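Local coordinates for protein putative hydrolase (Bacteroides ovatus, PDB 4HBS) that is of unknown function but folds as a five-bladed beta-propeller and is probably a hydrolase related to the fructosidase-like enzymes, at residues Asn46-Gly57 with Ala392-Tyr400; Tyr353-His362 with Val372-Ser380. All coordinates share one frame; numbering follows the deposited sequence.

Interaction 1. Residues Asn46-Gly57 with Ala392-Tyr400; sequences NALFTRSLGWNG and ADFYRPYFY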
loop_
_atom_site.group_PDB
_atom_site.type_symbol
_atom_site.label_atom_id
_atom_site.label_comp_id
_atom_site.label_asym_id
_atom_site.label_seq_id
_atom_site.Cartn_x
_atom_site.Cartn_y
_atom_site.Cartn_z
ATOM N N ASN A 46 5.408 3.192 14.242
ATOM C CA ASN A 46 6.347 2.064 14.273
ATOM C C ASN A 46 6.056 1.177 15.502
ATOM O O ASN A 46 6.123 -0.041 15.384
ATOM C CB ASN A 46 7.803 2.548 14.294
ATOM C CG ASN A 46 8.259 3.143 12.989
ATOM O OD1 ASN A 46 7.487 3.275 12.040
ATOM N ND2 ASN A 46 9.525 3.523 12.896
ATOM N N ALA A 47 5.658 1.788 16.655
ATOM C CA ALA A 47 5.318 1.051 17.880
ATOM C C ALA A 47 3.992 0.346 17.732
ATOM O O ALA A 47 3.876 -0.802 18.171
ATOM C CB ALA A 47 5.272 1.985 19.075
ATOM N N LEU A 48 2.994 0.995 17.097
ATOM C CA LEU A 48 1.692 0.362 16.876
ATOM C C LEU A 48 1.828 -0.957 16.113
ATOM O O LEU A 48 1.155 -1.921 16.465
ATOM C CB LEU A 48 0.731 1.285 16.112
ATOM C CG LEU A 48 0.004 2.328 16.926
ATOM C CD1 LEU A 48 -0.720 3.300 16.005
ATOM C CD2 LEU A 48 -0.980 1.679 17.925
ATOM N N PHE A 49 2.722 -1.014 15.110
ATOM C CA PHE A 49 2.944 -2.213 14.312
ATOM C C PHE A 49 4.169 -3.035 14.809
ATOM O O PHE A 49 4.730 -3.819 14.047
ATOM C CB PHE A 49 3.052 -1.834 12.838
ATOM C CG PHE A 49 1.731 -1.288 12.328
ATOM C CD1 PHE A 49 1.371 0.039 12.553
ATOM C CD2 PHE A 49 0.834 -2.108 11.658
ATOM C CE1 PHE A 49 0.150 0.537 12.099
ATOM C CE2 PHE A 49 -0.392 -1.609 11.218
ATOM C CZ PHE A 49 -0.723 -0.284 11.433
ATOM N N THR A 50 4.534 -2.890 16.111
ATOM C CA THR A 50 5.517 -3.719 16.813
ATOM C C THR A 50 4.654 -4.494 17.766
ATOM O O THR A 50 4.432 -4.032 18.888
ATOM C CB THR A 50 6.597 -2.898 17.506
ATOM O OG1 THR A 50 7.162 -1.999 16.586
ATOM C CG2 THR A 50 7.700 -3.743 18.038
ATOM N N ARG A 51 4.046 -5.601 17.281
ATOM C CA ARG A 51 3.081 -6.396 18.052
ATOM C C ARG A 51 3.631 -7.776 18.388
ATOM O O ARG A 51 4.568 -8.236 17.738
ATOM C CB ARG A 51 1.779 -6.529 17.257
ATOM C CG ARG A 51 1.279 -5.192 16.688
ATOM C CD ARG A 51 -0.120 -5.212 16.091
ATOM N NE ARG A 51 -1.145 -5.474 17.100
ATOM C CZ ARG A 51 -1.630 -6.670 17.429
ATOM N NH1 ARG A 51 -1.203 -7.763 16.810
ATOM N NH2 ARG A 51 -2.540 -6.781 18.383
ATOM N N SER A 52 3.057 -8.423 19.419
ATOM C CA SER A 52 3.494 -9.734 19.896
ATOM C C SER A 52 2.495 -10.870 19.685
ATOM O O SER A 52 2.924 -12.024 19.656
ATOM C CB SER A 52 3.811 -9.652 21.379
ATOM O OG SER A 52 4.918 -8.783 21.553
ATOM N N LEU A 53 1.180 -10.575 19.617
ATOM C CA LEU A 53 0.143 -11.590 19.449
ATOM C C LEU A 53 -0.742 -11.204 18.296
ATOM O O LEU A 53 -1.228 -10.073 18.270
ATOM C CB LEU A 53 -0.707 -11.711 20.746
ATOM C CG LEU A 53 -0.709 -13.050 21.486
ATOM C CD1 LEU A 53 -1.872 -13.116 22.447
ATOM C CD2 LEU A 53 -0.733 -14.242 20.524
ATOM N N GLY A 54 -0.987 -12.130 17.381
ATOM C CA GLY A 54 -1.803 -11.849 16.204
ATOM C C GLY A 54 -0.939 -11.249 15.122
ATOM O O GLY A 54 0.205 -11.686 14.967
ATOM N N TRP A 55 -1.444 -10.233 14.373
ATOM C CA TRP A 55 -0.625 -9.623 13.307
ATOM C C TRP A 55 0.671 -9.155 13.924
ATOM O O TRP A 55 0.622 -8.399 14.887
ATOM C CB TRP A 55 -1.340 -8.443 12.622
ATOM C CG TRP A 55 -0.590 -7.911 11.439
ATOM C CD1 TRP A 55 -0.813 -8.200 10.128
ATOM C CD2 TRP A 55 0.523 -7.012 11.465
ATOM N NE1 TRP A 55 0.107 -7.562 9.336
ATOM C CE2 TRP A 55 0.940 -6.822 10.132
ATOM C CE3 TRP A 55 1.277 -6.420 12.494
ATOM C CZ2 TRP A 55 2.044 -6.037 9.805
ATOM C CZ3 TRP A 55 2.377 -5.665 12.163
ATOM C CH2 TRP A 55 2.734 -5.460 10.835
ATOM N N ASN A 56 1.812 -9.620 13.428
ATOM C CA ASN A 56 3.094 -9.198 13.973
ATOM C C ASN A 56 4.168 -8.955 12.862
ATOM O O ASN A 56 5.353 -8.886 13.164
ATOM C CB ASN A 56 3.561 -10.229 15.015
ATOM C CG ASN A 56 3.815 -11.613 14.472
ATOM O OD1 ASN A 56 4.569 -11.789 13.515
ATOM N ND2 ASN A 56 3.272 -12.641 15.123
ATOM N N GLY A 57 3.728 -8.755 11.623
ATOM C CA GLY A 57 4.602 -8.547 10.472
ATOM C C GLY A 57 3.842 -8.715 9.172
ATOM O O GLY A 57 2.969 -9.574 9.078
ATOM N N ALA A 392 11.693 -10.615 14.116
ATOM C CA ALA A 392 10.345 -10.108 13.885
ATOM C C ALA A 392 10.304 -8.814 13.032
ATOM O O ALA A 392 9.324 -8.596 12.311
ATOM C CB ALA A 392 9.651 -9.843 15.218
ATOM N N ASP A 393 11.366 -7.974 13.103
ATOM C CA ASP A 393 11.362 -6.626 12.543
ATOM C C ASP A 393 11.992 -6.402 11.132
ATOM O O ASP A 393 12.197 -5.247 10.731
ATOM C CB ASP A 393 11.985 -5.702 13.578
ATOM C CG ASP A 393 11.139 -5.588 14.829
ATOM O OD1 ASP A 393 9.907 -5.375 14.701
ATOM O OD2 ASP A 393 11.682 -5.808 15.932
ATOM N N PHE A 394 12.147 -7.456 10.334
ATOM C CA PHE A 394 12.563 -7.267 8.948
ATOM C C PHE A 394 11.328 -7.001 8.128
ATOM O O PHE A 394 11.269 -6.065 7.333
ATOM C CB PHE A 394 13.277 -8.516 8.403
ATOM C CG PHE A 394 14.700 -8.677 8.867
ATOM C CD1 PHE A 394 15.679 -7.765 8.488
ATOM C CD2 PHE A 394 15.080 -9.778 9.617
ATOM C CE1 PHE A 394 17.013 -7.964 8.835
ATOM C CE2 PHE A 394 16.406 -9.944 10.018
ATOM C CZ PHE A 394 17.366 -9.036 9.622
ATOM N N TYR A 395 10.324 -7.852 8.339
ATOM C CA TYR A 395 9.096 -7.875 7.597
ATOM C C TYR A 395 7.920 -7.170 8.285
ATOM O O TYR A 395 6.947 -7.802 8.691
ATOM C CB TYR A 395 8.769 -9.327 7.351
ATOM C CG TYR A 395 7.810 -9.529 6.222
ATOM C CD1 TYR A 395 8.168 -9.220 4.917
ATOM C CD2 TYR A 395 6.552 -10.069 6.445
ATOM C CE1 TYR A 395 7.289 -9.405 3.869
ATOM C CE2 TYR A 395 5.673 -10.284 5.401
ATOM C CZ TYR A 395 6.051 -9.966 4.107
ATOM O OH TYR A 395 5.225 -10.206 3.051
ATOM N N ARG A 396 7.972 -5.852 8.321
ATOM C CA ARG A 396 6.895 -5.033 8.866
ATOM C C ARG A 396 7.060 -3.615 8.365
ATOM O O ARG A 396 8.176 -3.233 7.952
ATOM C CB ARG A 396 6.816 -5.088 10.410
ATOM C CG ARG A 396 8.125 -5.153 11.135
ATOM C CD ARG A 396 8.768 -3.801 11.269
ATOM N NE ARG A 396 8.679 -3.329 12.646
ATOM C CZ ARG A 396 7.872 -2.373 13.108
ATOM N NH1 ARG A 396 7.064 -1.712 12.288
ATOM N NH2 ARG A 396 7.888 -2.052 14.390
ATOM N N PRO A 397 5.963 -2.812 8.352
ATOM C CA PRO A 397 6.093 -1.451 7.850
ATOM C C PRO A 397 6.801 -0.530 8.811
ATOM O O PRO A 397 6.771 -0.731 10.014
ATOM C CB PRO A 397 4.646 -1.012 7.626
ATOM C CG PRO A 397 3.852 -1.827 8.546
ATOM C CD PRO A 397 4.579 -3.098 8.785
ATOM N N TYR A 398 7.461 0.462 8.260
ATOM C CA TYR A 398 8.123 1.519 9.010
ATOM C C TYR A 398 7.509 2.800 8.482
ATOM O O TYR A 398 7.311 2.904 7.273
ATOM C CB TYR A 398 9.638 1.441 8.836
ATOM C CG TYR A 398 10.240 0.334 9.668
ATOM C CD1 TYR A 398 10.320 0.441 11.055
ATOM C CD2 TYR A 398 10.699 -0.841 9.078
ATOM C CE1 TYR A 398 10.894 -0.566 11.831
ATOM C CE2 TYR A 398 11.265 -1.863 9.848
ATOM C CZ TYR A 398 11.382 -1.706 11.222
ATOM O OH TYR A 398 11.923 -2.696 12.000
ATOM N N PHE A 399 7.104 3.713 9.376
ATOM C CA PHE A 399 6.389 4.924 9.004
ATOM C C PHE A 399 7.258 6.195 9.058
ATOM O O PHE A 399 8.157 6.321 9.897
ATOM C CB PHE A 399 5.171 5.075 9.912
ATOM C CG PHE A 399 4.203 3.932 9.744
ATOM C CD1 PHE A 399 4.403 2.725 10.411
ATOM C CD2 PHE A 399 3.141 4.024 8.855
ATOM C CE1 PHE A 399 3.512 1.670 10.260
ATOM C CE2 PHE A 399 2.263 2.952 8.685
ATOM C CZ PHE A 399 2.452 1.788 9.398
ATOM N N TYR A 400 6.970 7.133 8.133
ATOM C CA TYR A 400 7.649 8.430 8.024
ATOM C C TYR A 400 6.638 9.538 7.794
ATOM O O TYR A 400 5.593 9.286 7.222
ATOM C CB TYR A 400 8.663 8.437 6.850
ATOM C CG TYR A 400 9.678 7.327 6.933
ATOM C CD1 TYR A 400 9.369 6.041 6.503
ATOM C CD2 TYR A 400 10.935 7.547 7.482
ATOM C CE1 TYR A 400 10.283 5.002 6.620
ATOM C CE2 TYR A 400 11.850 6.506 7.631
ATOM C CZ TYR A 400 11.523 5.237 7.191
ATOM O OH TYR A 400 12.416 4.210 7.364
HETATM O O HOH W 1 10.484 5.112 10.640
#

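Interaction 2. Residues Tyr353-His362 with Val372-Ser380; sequences YQHVYMVNIH and VISTNTDCS. With GOL (glycerol), chain D.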
loop_
_atom_site.group_PDB
_atom_site.type_symbol
_atom_site.label_atom_id
_atom_site.label_comp_id
_atom_site.label_asym_id
_atom_site.label_seq_id
_atom_site.Cartn_x
_atom_site.Cartn_y
_atom_site.Cartn_z
ATOM N N TYR A 353 19.230 -4.972 5.363
ATOM C CA TYR A 353 18.091 -5.745 4.821
ATOM C C TYR A 353 18.244 -5.901 3.309
ATOM O O TYR A 353 19.211 -5.383 2.747
ATOM C CB TYR A 353 16.765 -5.063 5.190
ATOM C CG TYR A 353 16.630 -3.666 4.641
ATOM C CD1 TYR A 353 17.099 -2.571 5.351
ATOM C CD2 TYR A 353 16.031 -3.436 3.413
ATOM C CE1 TYR A 353 16.941 -1.274 4.871
ATOM C CE2 TYR A 353 15.911 -2.148 2.898
ATOM C CZ TYR A 353 16.370 -1.068 3.631
ATOM O OH TYR A 353 16.281 0.192 3.101
ATOM N N GLN A 354 17.321 -6.640 2.652
ATOM C CA GLN A 354 17.415 -6.888 1.207
ATOM C C GLN A 354 16.777 -5.774 0.402
ATOM O O GLN A 354 17.502 -5.045 -0.274
ATOM C CB GLN A 354 16.804 -8.257 0.819
ATOM C CG GLN A 354 17.051 -8.687 -0.645
ATOM C CD GLN A 354 16.191 -9.863 -1.081
ATOM O OE1 GLN A 354 14.998 -9.916 -0.814
ATOM N NE2 GLN A 354 16.769 -10.823 -1.799
ATOM N N HIS A 355 15.438 -5.646 0.448
ATOM C CA HIS A 355 14.704 -4.677 -0.367
ATOM C C HIS A 355 13.756 -3.830 0.426
ATOM O O HIS A 355 13.149 -4.298 1.378
ATOM C CB HIS A 355 13.867 -5.393 -1.446
ATOM C CG HIS A 355 14.672 -6.064 -2.501
ATOM N ND1 HIS A 355 14.329 -7.318 -2.974
ATOM C CD2 HIS A 355 15.792 -5.647 -3.138
ATOM C CE1 HIS A 355 15.235 -7.623 -3.890
ATOM N NE2 HIS A 355 16.140 -6.648 -4.024
ATOM N N VAL A 356 13.579 -2.603 -0.021
ATOM C CA VAL A 356 12.591 -1.698 0.508
ATOM C C VAL A 356 11.618 -1.529 -0.664
ATOM O O VAL A 356 12.049 -1.393 -1.814
ATOM C CB VAL A 356 13.136 -0.369 1.107
ATOM C CG1 VAL A 356 14.183 0.290 0.217
ATOM C CG2 VAL A 356 12.000 0.587 1.414
ATOM N N TYR A 357 10.338 -1.666 -0.409
ATOM C CA TYR A 357 9.363 -1.594 -1.487
ATOM C C TYR A 357 8.030 -1.139 -0.945
ATOM O O TYR A 357 7.940 -0.813 0.242
ATOM C CB TYR A 357 9.262 -2.955 -2.198
ATOM C CG TYR A 357 8.891 -4.108 -1.291
ATOM C CD1 TYR A 357 9.849 -4.733 -0.493
ATOM C CD2 TYR A 357 7.600 -4.619 -1.278
ATOM C CE1 TYR A 357 9.510 -5.785 0.350
ATOM C CE2 TYR A 357 7.255 -5.690 -0.464
ATOM C CZ TYR A 357 8.219 -6.284 0.339
ATOM O OH TYR A 357 7.904 -7.371 1.120
HETATM N N MSE A 358 7.028 -1.010 -1.821
HETATM C CA MSE A 358 5.699 -0.585 -1.435
HETATM C C MSE A 358 5.737 0.712 -0.620
HETATM O O MSE A 358 5.237 0.772 0.512
HETATM C CB MSE A 358 5.021 -1.695 -0.641
HETATM C CG MSE A 358 3.531 -1.665 -0.761
HETATM SE SE MSE A 358 2.922 -2.420 -2.417
HETATM C CE MSE A 358 3.277 -4.324 -1.953
ATOM N N VAL A 359 6.359 1.740 -1.185
ATOM C CA VAL A 359 6.418 3.034 -0.520
ATOM C C VAL A 359 5.052 3.643 -0.757
ATOM O O VAL A 359 4.751 4.049 -1.882
ATOM C CB VAL A 359 7.588 3.897 -1.009
ATOM C CG1 VAL A 359 7.628 5.215 -0.259
ATOM C CG2 VAL A 359 8.903 3.150 -0.821
ATOM N N ASN A 360 4.186 3.568 0.280
ATOM C CA ASN A 360 2.788 3.983 0.243
ATOM C C ASN A 360 2.541 5.264 0.952
ATOM O O ASN A 360 3.230 5.585 1.903
ATOM C CB ASN A 360 1.902 2.893 0.845
ATOM C CG ASN A 360 1.722 1.710 -0.078
ATOM O OD1 ASN A 360 2.112 1.732 -1.256
ATOM N ND2 ASN A 360 1.108 0.659 0.428
ATOM N N ILE A 361 1.491 5.965 0.509
ATOM C CA ILE A 361 1.063 7.281 0.979
ATOM C C ILE A 361 -0.244 7.084 1.758
ATOM O O ILE A 361 -1.056 6.247 1.359
ATOM C CB ILE A 361 0.960 8.185 -0.299
ATOM C CG1 ILE A 361 2.249 8.981 -0.492
ATOM C CG2 ILE A 361 -0.286 9.058 -0.386
ATOM C CD1 ILE A 361 2.379 10.169 0.416
ATOM N N HIS A 362 -0.422 7.791 2.906
ATOM C CA HIS A 362 -1.596 7.616 3.794
ATOM C C HIS A 362 -2.243 8.958 4.177
ATOM O O HIS A 362 -2.094 9.431 5.306
ATOM C CB HIS A 362 -1.193 6.836 5.066
ATOM C CG HIS A 362 -0.535 5.531 4.772
ATOM N ND1 HIS A 362 -1.236 4.491 4.204
ATOM C CD2 HIS A 362 0.758 5.165 4.902
ATOM C CE1 HIS A 362 -0.373 3.505 4.052
ATOM N NE2 HIS A 362 0.849 3.866 4.449
ATOM N N VAL A 372 2.218 11.155 4.902
ATOM C CA VAL A 372 2.444 10.029 5.813
ATOM C C VAL A 372 2.775 8.852 4.914
ATOM O O VAL A 372 1.924 8.407 4.152
ATOM C CB VAL A 372 1.274 9.756 6.768
ATOM C CG1 VAL A 372 1.676 8.718 7.821
ATOM C CG2 VAL A 372 0.820 11.044 7.430
ATOM N N ILE A 373 4.041 8.420 4.934
ATOM C CA ILE A 373 4.573 7.372 4.070
ATOM C C ILE A 373 4.918 6.134 4.895
ATOM O O ILE A 373 5.303 6.256 6.056
ATOM C CB ILE A 373 5.823 7.939 3.324
ATOM C CG1 ILE A 373 5.406 9.057 2.339
ATOM C CG2 ILE A 373 6.598 6.850 2.586
ATOM C CD1 ILE A 373 6.468 10.005 2.008
ATOM N N SER A 374 4.791 4.950 4.297
ATOM C CA SER A 374 5.127 3.691 4.954
ATOM C C SER A 374 5.826 2.793 3.966
ATOM O O SER A 374 5.440 2.763 2.801
ATOM C CB SER A 374 3.877 3.007 5.510
ATOM O OG SER A 374 3.154 2.276 4.532
ATOM N N THR A 375 6.848 2.061 4.418
ATOM C CA THR A 375 7.590 1.132 3.579
ATOM C C THR A 375 7.216 -0.295 3.900
ATOM O O THR A 375 6.405 -0.553 4.777
ATOM C CB THR A 375 9.086 1.295 3.833
ATOM O OG1 THR A 375 9.387 0.925 5.184
ATOM C CG2 THR A 375 9.579 2.672 3.530
ATOM N N ASN A 376 7.774 -1.210 3.134
ATOM C CA ASN A 376 7.782 -2.645 3.352
ATOM C C ASN A 376 9.233 -3.017 3.193
ATOM O O ASN A 376 9.881 -2.427 2.329
ATOM C CB ASN A 376 6.908 -3.406 2.342
ATOM C CG ASN A 376 5.406 -3.279 2.431
ATOM O OD1 ASN A 376 4.707 -3.834 1.575
ATOM N ND2 ASN A 376 4.836 -2.602 3.439
ATOM N N THR A 377 9.771 -3.935 4.022
ATOM C CA THR A 377 11.167 -4.360 3.908
ATOM C C THR A 377 11.228 -5.859 3.940
ATOM O O THR A 377 10.270 -6.511 4.335
ATOM C CB THR A 377 12.063 -3.681 4.939
ATOM O OG1 THR A 377 11.373 -3.594 6.182
ATOM C CG2 THR A 377 12.482 -2.294 4.486
ATOM N N ASP A 378 12.360 -6.389 3.486
ATOM C CA ASP A 378 12.665 -7.801 3.213
ATOM C C ASP A 378 14.039 -8.182 3.710
ATOM O O ASP A 378 14.950 -7.366 3.569
ATOM C CB ASP A 378 12.775 -7.894 1.655
ATOM C CG ASP A 378 11.922 -8.828 0.882
ATOM O OD1 ASP A 378 10.829 -9.164 1.362
ATOM O OD2 ASP A 378 12.268 -9.100 -0.279
ATOM N N CYS A 379 14.262 -9.452 4.094
ATOM C CA CYS A 379 15.629 -9.962 4.329
ATOM C C CYS A 379 15.872 -11.030 3.242
ATOM O O CYS A 379 14.902 -11.603 2.730
ATOM C CB CYS A 379 15.831 -10.489 5.743
ATOM S SG CYS A 379 14.635 -11.728 6.255
ATOM N N SER A 380 17.129 -11.207 2.800
ATOM C CA SER A 380 17.454 -12.133 1.691
ATOM C C SER A 380 16.926 -13.540 1.920
ATOM O O SER A 380 16.278 -14.110 1.039
ATOM C CB SER A 380 18.960 -12.202 1.462
ATOM O OG SER A 380 19.534 -10.909 1.334
HETATM C C1 GOL D . 8.580 -9.277 -2.541
HETATM O O1 GOL D . 7.242 -9.468 -2.998
HETATM C C2 GOL D . 9.464 -8.771 -3.658
HETATM O O2 GOL D . 9.191 -7.391 -3.926
HETATM C C3 GOL D . 10.935 -8.974 -3.367
HETATM O O3 GOL D . 11.467 -7.935 -2.549
HETATM O O HOH W 2 3.465 0.173 2.562
#

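Interaction 1. Residues Asn46-Gly57 with Ala392-Tyr400
The rings of Phe49 and Phe399 meet at the apolar centre, with centroids 5.2 Å apart and planes inclined at 37°. CE1 and CZ of Phe399 reach Phe49 CD1 and CE1, and CZ lies over a face of the Phe49 ring. Next to this pair, Trp55 points the edge of its indole at the Pro397 ring, with CH2 3.6 Å from Pro397 CD. Beyond the aromatics sits Asn46, near the end of helix 43-48. Its OD1 accepts the backbone N of Phe399 at 2.7 Å, in the carbonyl plane and almost straight at 175°, while ND2 and Phe399 O share a water. The same amide stands nearly upright to the Tyr398 ring, with ND2 near the ring plane at its edge.

Arg396 forms the polar margin. Its CG sits between the backbone N and the carbonyl carbon, and bends at chi2 and chi3 bring the guanidinium to the helix end. There it lies flat between Phe49 O on one face and Tyr398 CE1 on the other. NE forms a salt bridge with Asp393 OD1 at 3.1 Å, and that carboxylate oxygen also pairs with Arg87. A bond from NH2 to Asn46 O is modelled, but the place of NH2 is doubtful. Because Asp393 is shared with Arg87, its carboxylate probably offsets only part of the buried Arg396 charge, and the carbonyl of Phe49 over the guanidinium face may ease the rest.

Interaction 2. Residues Tyr353-His362 with Val372-Ser380
Between Tyr357 and Asn360 the pairing with Asn376 and Ser374 slips by one residue, a beta bulge in the antiparallel hairpin of strands 356-361 and 371-377, part of a propeller blade. Met358, a selenomethionine, takes left-handed backbone angles (52°/55°) at the bulge. A water bonded to Met358 O and Ser374 OG bridges the strands there. Regular pairing resumes on either side, Tyr357 N bonding Asn376 O and Asn360 exchanging two bonds with Ser374.

With chi1 at 58°, the Tyr357 ring lies across Asn376, whose CB sits over one face, 3.7 Å from the centroid; a glycerol oxygen, O2, lies over the other. The Tyr357 hydroxyl bonds Asp59. Cutting this residue back to an alanine is likely to uncover Asn376 CB and leave the Asp59 carboxylate without its hydroxyl mate. The Asn376 amide runs on toward Met358, and its OD1 accepts from Gly60 N. On the sheet face bearing Ile361, Ile373 CG2 packs against Val359 CG1 at 3.4 Å. At the open end of the hairpin, glycerol O3 accepts from His355 ND1 and donates to Asp378 OD2. At the end joined by the connecting loop, with ND1 on Thr63, His362 NE2 meets Ser374 OG at 2.8 Å in a nearly straight hydrogen bond.

From the N terminus, the chain runs through strands 24-26 and 38-42 to residues 46-57, then makes the long circuit of the other blades before 392-400 returns to close interaction 1. Interaction 2 is nested inside that loop: 353-362 and 372-380 close a short hairpin late in the circuit. Strands 371-377 and 399-403 are neighbours in one sheet, joined where Tyr400 N probably bonds Ile373 O, and Phe394 O and Thr377 OG1 make a second probable bond nearby. Because strand 38-42 flanks 399-403, this blade combines both ends of the chain, the Velcro closure known from propellers, and interaction 1 adds the segment just after 38-42 to that junction.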